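PDB 4KG7: peptidase S8 and S53, subtilisin, kexin, sedolisin from Mycobacterium smegmatis, which probably cleaves proteins as a subtilisin-like serine endopeptidase, the mycosin MycP3 of the ESX-3 type VII secretion system. Local coordinates for residues D102-S107 with T318-A323; D119-V124 with G299-A304; V209-A214 with Y324-A329. One frame throughout, in Å; residues are numbered along the deposited sequence.

Overall arrangement
From the N terminus, the first segment met is 102-107, at the start of helix 104-113; interaction 1 closes the longest loop by bringing it to 318-323, the opening turns of helix 318-335. Interaction 2 lies within that loop and joins 119-124, the loop after helix 104-113, to 299-304 on a strand of the small antiparallel sheet. Interaction 3 pairs 209-214, a strand of the central parallel sheet, with 324-329, the next turns of helix 318-335, so it crosses both others along the chain. Interactions 1 and 3 share helix 318-335, whose first turns also pack on Val211 and Ala213, while Val124 of interaction 2 packs on Tyr324 and Gly327 of interaction 3.

Interaction 1: D102-S107 with T318-A323; sequences DGHGTS and TSYAAA
Ser319 meets His104 where the first turns of two helices come together, placing side by side two members of the predicted Ser-His-Asp catalytic triad of the subtilisin fold. The serine oxygen stands between its own backbone N and carbonyl carbon (chi1 53°), and from there OG gives a weak hydrogen bond to His104 NE2 at 3.2 Å. This belongs to one of two conformers of Ser319 and is therefore tentative. Ser319 CB lies at the edge of the imidazole, near its plane, also 3.2 Å from His104 NE2. On the far side of the ring His104 ND1 bonds to Asp73, the third predicted member of the charge relay. Next along the helix, the end of the Tyr320 side chain comes near both His104 and Ser107. In the same serine conformer, and with the same caution, Ser319 OG lies over one face of the Tyr320 phenol, 3.4 Å above its plane and over its centre, whereas the imidazole is set obliquely to the phenol, the two planes making 41°. Tyr320 CE1 packs on Ser107 CB at 3.8 Å. A water in the plane of the tyrosine ring, at its edge, joins the two helices, 2.8 Å from Tyr320 OH and 2.9 Å from Ser107 OG.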
loop_
_atom_site.group_PDB
_atom_site.type_symbol
_atom_site.label_atom_id
_atom_site.label_comp_id
_atom_site.label_asym_id
_atom_site.label_seq_id
_atom_site.Cartn_x
_atom_site.Cartn_y
_atom_site.Cartn_z
ATOM N N ASP A 102 -12.132 -7.852 6.692
ATOM C CA ASP A 102 -12.081 -7.831 5.220
ATOM C C ASP A 102 -11.085 -8.820 4.635
ATOM O O ASP A 102 -11.291 -9.356 3.558
ATOM C CB ASP A 102 -11.670 -6.443 4.743
ATOM C CG ASP A 102 -12.720 -5.413 5.017
ATOM O OD1 ASP A 102 -13.593 -5.230 4.146
ATOM O OD2 ASP A 102 -12.707 -4.803 6.106
ATOM N N GLY A 103 -9.986 -9.034 5.322
ATOM C CA GLY A 103 -8.938 -9.939 4.866
ATOM C C GLY A 103 -7.754 -9.205 4.255
ATOM O O GLY A 103 -6.660 -9.773 4.082
ATOM N N HIS A 104 -7.981 -7.956 3.878
ATOM C CA HIS A 104 -7.040 -7.235 3.032
ATOM C C HIS A 104 -5.785 -6.821 3.783
ATOM O O HIS A 104 -4.641 -7.099 3.371
ATOM C CB HIS A 104 -7.758 -6.030 2.449
ATOM C CG HIS A 104 -6.991 -5.337 1.382
ATOM N ND1 HIS A 104 -6.145 -4.285 1.639
ATOM C CD2 HIS A 104 -6.935 -5.551 0.049
ATOM C CE1 HIS A 104 -5.573 -3.904 0.514
ATOM N NE2 HIS A 104 -6.024 -4.663 -0.463
ATOM N N GLY A 105 -5.996 -6.191 4.936
ATOM C CA GLY A 105 -4.887 -5.786 5.792
ATOM C C GLY A 105 -4.002 -6.959 6.185
ATOM O O GLY A 105 -2.773 -6.857 6.252
ATOM N N THR A 106 -4.638 -8.072 6.476
ATOM C CA THR A 106 -3.899 -9.272 6.842
ATOM C C THR A 106 -3.026 -9.783 5.710
ATOM O O THR A 106 -1.869 -10.167 5.920
ATOM C CB THR A 106 -4.834 -10.355 7.422
ATOM O OG1 THR A 106 -5.605 -9.819 8.506
ATOM C CG2 THR A 106 -4.027 -11.547 7.929
ATOM N N SER A 107 -3.580 -9.809 4.505
ATOM C CA SER A 107 -2.821 -10.240 3.317
ATOM C C SER A 107 -1.659 -9.296 3.073
ATOM O O SER A 107 -0.526 -9.703 2.807
ATOM C CB SER A 107 -3.725 -10.265 2.087
ATOM O OG SER A 107 -4.780 -11.212 2.169
ATOM N N THR A 318 -2.772 -3.770 -7.095
ATOM C CA THR A 318 -1.668 -2.901 -6.716
ATOM C C THR A 318 -1.478 -2.861 -5.214
ATOM O O THR A 318 -0.413 -2.483 -4.749
ATOM C CB THR A 318 -1.807 -1.469 -7.305
ATOM O OG1 THR A 318 -3.076 -0.880 -6.942
ATOM C CG2 THR A 318 -1.645 -1.482 -8.838
ATOM N N SER A 319 -2.526 -3.199 -4.453
ATOM C CA SER A 319 -2.373 -3.240 -3.002
ATOM C C SER A 319 -1.223 -4.184 -2.600
ATOM O O SER A 319 -0.420 -3.862 -1.704
ATOM C CB SER A 319 -3.689 -3.704 -2.394
ATOM O OG SER A 319 -4.075 -4.923 -3.003
ATOM N N TYR A 320 -1.123 -5.306 -3.253
ATOM C CA TYR A 320 -0.110 -6.311 -2.930
ATOM C C TYR A 320 1.261 -5.898 -3.411
ATOM O O TYR A 320 2.260 -6.183 -2.758
ATOM C CB TYR A 320 -0.545 -7.684 -3.465
ATOM C CG TYR A 320 -1.951 -8.032 -3.017
ATOM C CD1 TYR A 320 -2.240 -8.170 -1.673
ATOM C CD2 TYR A 320 -3.004 -8.151 -3.924
ATOM C CE1 TYR A 320 -3.530 -8.413 -1.215
ATOM C CE2 TYR A 320 -4.296 -8.408 -3.474
ATOM C CZ TYR A 320 -4.544 -8.539 -2.124
ATOM O OH TYR A 320 -5.838 -8.781 -1.716
ATOM N N ALA A 321 1.319 -5.226 -4.565
ATOM C CA ALA A 321 2.552 -4.672 -5.115
ATOM C C ALA A 321 3.135 -3.678 -4.107
ATOM O O ALA A 321 4.332 -3.688 -3.809
ATOM C CB ALA A 321 2.256 -3.986 -6.448
ATOM N N ALA A 322 2.296 -2.770 -3.611
ATOM C CA ALA A 322 2.758 -1.796 -2.601
ATOM C C ALA A 322 3.340 -2.497 -1.386
ATOM O O ALA A 322 4.387 -2.116 -0.873
ATOM C CB ALA A 322 1.613 -0.881 -2.185
ATOM N N ALA A 323 2.655 -3.551 -0.942
ATOM C CA ALA A 323 3.115 -4.277 0.229
ATOM C C ALA A 323 4.513 -4.820 0.016
ATOM O O ALA A 323 5.385 -4.694 0.874
ATOM C CB ALA A 323 2.153 -5.394 0.558
HETATM O O HOH W 1 -6.865 -9.767 0.707
#

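Interaction 2: D119-V124 with G299-A304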
loop_
_atom_site.group_PDB
_atom_site.type_symbol
_atom_site.label_atom_id
_atom_site.label_comp_id
_atom_site.label_asym_id
_atom_site.label_seq_id
_atom_site.Cartn_x
_atom_site.Cartn_y
_atom_site.Cartn_z
ATOM N N ASP A 119 6.306 -24.408 4.995
ATOM C CA ASP A 119 5.864 -24.255 3.623
ATOM C C ASP A 119 6.796 -23.245 2.957
ATOM O O ASP A 119 7.810 -22.867 3.549
ATOM C CB ASP A 119 4.425 -23.772 3.584
ATOM C CG ASP A 119 4.213 -22.523 4.417
ATOM O OD1 ASP A 119 5.026 -21.567 4.298
ATOM O OD2 ASP A 119 3.221 -22.484 5.171
ATOM N N GLY A 120 6.473 -22.838 1.728
ATOM C CA GLY A 120 7.332 -21.954 0.930
ATOM C C GLY A 120 7.057 -20.482 1.094
ATOM O O GLY A 120 7.626 -19.691 0.361
ATOM N N PHE A 121 6.217 -20.110 2.058
ATOM C CA PHE A 121 5.835 -18.687 2.190
ATOM C C PHE A 121 6.661 -17.944 3.234
ATOM O O PHE A 121 6.911 -18.451 4.309
ATOM C CB PHE A 121 4.360 -18.527 2.554
ATOM C CG PHE A 121 3.992 -17.088 2.815
ATOM C CD1 PHE A 121 3.765 -16.236 1.749
ATOM C CD2 PHE A 121 3.965 -16.565 4.104
ATOM C CE1 PHE A 121 3.507 -14.914 1.963
ATOM C CE2 PHE A 121 3.680 -15.229 4.321
ATOM C CZ PHE A 121 3.468 -14.404 3.243
ATOM N N SER A 122 7.054 -16.714 2.901
ATOM C CA SER A 122 7.632 -15.793 3.869
ATOM C C SER A 122 7.281 -14.368 3.492
ATOM O O SER A 122 7.186 -14.038 2.305
ATOM C CB SER A 122 9.155 -15.888 3.908
ATOM O OG SER A 122 9.712 -14.998 4.860
ATOM N N GLY A 123 7.155 -13.521 4.506
ATOM C CA GLY A 123 7.183 -12.093 4.269
ATOM C C GLY A 123 8.522 -11.635 3.727
ATOM O O GLY A 123 9.541 -12.337 3.857
ATOM N N VAL A 124 8.545 -10.450 3.122
ATOM C CA VAL A 124 9.796 -9.865 2.620
ATOM C C VAL A 124 10.785 -9.586 3.760
ATOM O O VAL A 124 12.005 -9.770 3.630
ATOM C CB VAL A 124 9.514 -8.556 1.847
ATOM C CG1 VAL A 124 10.805 -7.866 1.423
ATOM C CG2 VAL A 124 8.652 -8.836 0.637
ATOM N N GLY A 299 -5.189 -18.800 10.796
ATOM C CA GLY A 299 -4.117 -17.935 10.341
ATOM C C GLY A 299 -3.083 -18.566 9.414
ATOM O O GLY A 299 -1.919 -18.154 9.405
ATOM N N GLY A 300 -3.525 -19.493 8.574
ATOM C CA GLY A 300 -2.647 -20.144 7.628
ATOM C C GLY A 300 -2.571 -19.363 6.344
ATOM O O GLY A 300 -2.934 -18.177 6.292
ATOM N N LEU A 301 -2.098 -20.018 5.301
ATOM C CA LEU A 301 -1.952 -19.379 3.993
ATOM C C LEU A 301 -3.252 -19.330 3.207
ATOM O O LEU A 301 -4.079 -20.245 3.281
ATOM C CB LEU A 301 -0.899 -20.094 3.157
ATOM C CG LEU A 301 0.498 -20.218 3.749
ATOM C CD1 LEU A 301 1.392 -20.841 2.683
ATOM C CD2 LEU A 301 1.055 -18.870 4.148
ATOM N N SER A 302 -3.431 -18.233 2.475
ATOM C CA SER A 302 -4.598 -18.072 1.585
ATOM C C SER A 302 -4.218 -17.348 0.315
ATOM O O SER A 302 -3.175 -16.702 0.215
ATOM C CB SER A 302 -5.718 -17.297 2.282
ATOM O OG SER A 302 -5.194 -16.037 2.650
ATOM N N ASN A 303 -5.057 -17.487 -0.690
ATOM C CA ASN A 303 -4.772 -16.967 -2.019
ATOM C C ASN A 303 -6.026 -16.647 -2.814
ATOM O O ASN A 303 -6.002 -16.627 -4.030
ATOM C CB ASN A 303 -3.826 -17.902 -2.772
ATOM C CG ASN A 303 -4.446 -19.250 -3.096
ATOM O OD1 ASN A 303 -5.501 -19.579 -2.600
ATOM N ND2 ASN A 303 -3.751 -20.048 -3.877
ATOM N N ALA A 304 -7.138 -16.410 -2.123
ATOM C CA ALA A 304 -8.402 -16.132 -2.807
ATOM C C ALA A 304 -9.377 -15.381 -1.936
ATOM O O ALA A 304 -9.303 -15.443 -0.716
ATOM C CB ALA A 304 -9.057 -17.414 -3.302
#
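Leu301 reaches from its strand to Asp119 and Phe121, its CD2 meeting Phe121 alone and its CD1 both residues, so that a single branched side chain supplies the whole 299-304 half of the contact. The apolar part lies between Leu301 and Phe121. Leu301 CD2 approaches the root of the phenylalanine, 3.7 Å from Phe121 CG, and is equally near CB and CD2 of that residue; it approaches the ring obliquely. The other methyl also brushes the phenylalanine, with Leu301 CD1 3.8 Å from Phe121 CB. With chi1 at 175° the ring of Phe121 lies anti to the backbone N, and the leucine touches CB, CG and CD2.

The second kind of contact sets a methyl against a carboxylate. Asp119 and Leu301 extend toward each other from opposite directions, and Leu301 CD1 comes to 3.5 Å from Asp119 OD2. That oxygen has its polar partner in Arg81, with which it forms a salt bridge, so the leucine packs beside an ion pair.

No hydrogen bond crosses between the two segments; within 119-124, Asp119 OD1 accepts from the Phe121 backbone N at 2.9 Å, closing an Asx turn. The N-H points well at the oxygen (160°) but arrives on its anti side, 32° out of the carboxylate plane. One oxygen is held by the turn and the other by Arg81, which probably restrains the rotation of the carboxylate.

The contact lies away from the predicted catalytic residues. It joins the loop between helix 104-113 and strand 129-134 to strand 301-306 of the small antiparallel sheet, with Phe121 also resting on strand 292-293 and Val124 packing against helix 318-335.

Interaction 3: V209-A214 with Y324-A329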
loop_
_atom_site.group_PDB
_atom_site.type_symbol
_atom_site.label_atom_id
_atom_site.label_comp_id
_atom_site.label_asym_id
_atom_site.label_seq_id
_atom_site.Cartn_x
_atom_site.Cartn_y
_atom_site.Cartn_z
ATOM N N VAL A 209 9.453 6.532 4.955
ATOM C CA VAL A 209 9.182 6.159 3.580
ATOM C C VAL A 209 7.707 5.749 3.476
ATOM O O VAL A 209 7.276 4.786 4.110
ATOM C CB VAL A 209 10.067 4.978 3.135
ATOM C CG1 VAL A 209 9.662 4.511 1.744
ATOM C CG2 VAL A 209 11.518 5.402 3.127
ATOM N N ILE A 210 6.953 6.481 2.658
ATOM C CA ILE A 210 5.532 6.237 2.507
ATOM C C ILE A 210 5.325 5.591 1.142
ATOM O O ILE A 210 5.750 6.117 0.121
ATOM C CB ILE A 210 4.696 7.527 2.588
ATOM C CG1 ILE A 210 4.985 8.334 3.879
ATOM C CG2 ILE A 210 3.203 7.224 2.465
ATOM C CD1 ILE A 210 4.374 9.718 3.845
ATOM N N VAL A 211 4.699 4.445 1.165
ATOM C CA VAL A 211 4.462 3.624 -0.018
ATOM C C VAL A 211 2.966 3.458 -0.191
ATOM O O VAL A 211 2.276 3.068 0.747
ATOM C CB VAL A 211 5.123 2.214 0.148
ATOM C CG1 VAL A 211 4.920 1.340 -1.071
ATOM C CG2 VAL A 211 6.599 2.348 0.446
ATOM N N ALA A 212 2.481 3.713 -1.412
ATOM C CA ALA A 212 1.047 3.650 -1.720
ATOM C C ALA A 212 0.784 2.849 -2.983
ATOM O O ALA A 212 1.515 2.966 -3.966
ATOM C CB ALA A 212 0.479 5.070 -1.870
ATOM N N ALA A 213 -0.273 2.053 -2.993
ATOM C CA ALA A 213 -0.711 1.393 -4.201
ATOM C C ALA A 213 -1.167 2.401 -5.248
ATOM O O ALA A 213 -1.857 3.357 -4.917
ATOM C CB ALA A 213 -1.871 0.458 -3.864
ATOM N N ALA A 214 -0.823 2.190 -6.529
ATOM C CA ALA A 214 -1.187 3.160 -7.581
ATOM C C ALA A 214 -2.670 3.136 -7.923
ATOM O O ALA A 214 -3.201 4.126 -8.407
ATOM C CB ALA A 214 -0.382 2.883 -8.834
ATOM N N TYR A 324 4.747 -5.413 -1.142
ATOM C CA TYR A 324 6.103 -5.896 -1.461
ATOM C C TYR A 324 7.114 -4.768 -1.372
ATOM O O TYR A 324 8.194 -4.965 -0.812
ATOM C CB TYR A 324 6.126 -6.515 -2.860
ATOM C CG TYR A 324 5.658 -7.947 -2.935
ATOM C CD1 TYR A 324 6.296 -8.945 -2.181
ATOM C CD2 TYR A 324 4.689 -8.357 -3.865
ATOM C CE1 TYR A 324 5.920 -10.263 -2.253
ATOM C CE2 TYR A 324 4.307 -9.678 -3.942
ATOM C CZ TYR A 324 4.946 -10.639 -3.168
ATOM O OH TYR A 324 4.598 -11.963 -3.281
ATOM N N VAL A 325 6.816 -3.613 -1.961
ATOM C CA VAL A 325 7.735 -2.517 -1.912
ATOM C C VAL A 325 8.002 -2.022 -0.494
ATOM O O VAL A 325 9.140 -1.714 -0.160
ATOM C CB VAL A 325 7.307 -1.372 -2.845
ATOM C CG1 VAL A 325 8.216 -0.140 -2.681
ATOM C CG2 VAL A 325 7.349 -1.847 -4.286
ATOM N N SER A 326 6.971 -1.926 0.329
ATOM C CA SER A 326 7.176 -1.611 1.749
ATOM C C SER A 326 8.118 -2.595 2.439
ATOM O O SER A 326 8.966 -2.211 3.256
ATOM C CB SER A 326 5.853 -1.539 2.466
ATOM O OG SER A 326 5.165 -0.375 2.052
ATOM N N GLY A 327 7.930 -3.880 2.185
ATOM C CA GLY A 327 8.869 -4.872 2.725
ATOM C C GLY A 327 10.302 -4.669 2.255
ATOM O O GLY A 327 11.234 -4.748 3.035
ATOM N N VAL A 328 10.476 -4.384 0.974
ATOM C CA VAL A 328 11.814 -4.100 0.456
ATOM C C VAL A 328 12.407 -2.847 1.069
ATOM O O VAL A 328 13.579 -2.819 1.395
ATOM C CB VAL A 328 11.845 -3.995 -1.084
ATOM C CG1 VAL A 328 13.248 -3.734 -1.589
ATOM C CG2 VAL A 328 11.361 -5.275 -1.734
ATOM N N ALA A 329 11.593 -1.807 1.228
ATOM C CA ALA A 329 12.038 -0.601 1.918
ATOM C C ALA A 329 12.527 -0.921 3.329
ATOM O O ALA A 329 13.539 -0.406 3.754
ATOM C CB ALA A 329 10.948 0.469 1.955
#
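Val211 meets Val325 and Ser326 where the central parallel sheet of the subtilisin fold packs on helix 318-335, the helix whose first turn carries Ser319, a predicted member of the charge relay. Strand 209-213 and helix segment 324-329 run nearly antiparallel, at 163°, with their axes 8.5 Å apart. Val209 and Val211 turn toward the helix, while Ile210 and Ala212, between and beyond them, turn away to the other side of the sheet.

The two valines at the middle of the contact slant across one another. Each places CG1 opposite its backbone N (chi1 -179° in Val211, 174° in Val325), and these matching branches meet, Val211 CG1 to Val325 CG1 at 4.0 Å. Val262 of the adjoining strand 259-265 touches both. One helical turn beyond Val325, Ala329 offers its methyl to Val209, Ala329 CB to Val209 CG1 at 4.2 Å; helix 341-350 packs on the same valine through Val344 and Val345.

Ser326 brings a polar atom into this otherwise aliphatic layer. Its hydroxyl is bonded to OD1 of Asn177 in the adjacent strand 175-178, with the Ala322 carbonyl as a weak second acceptor for the same proton, so the buried group is satisfied although Val211 offers it only carbon. The oxygen lies against the branch point of that valine: Ser326 OG is 3.2 Å from Val211 CB and 3.5 Å from Val211 CG2.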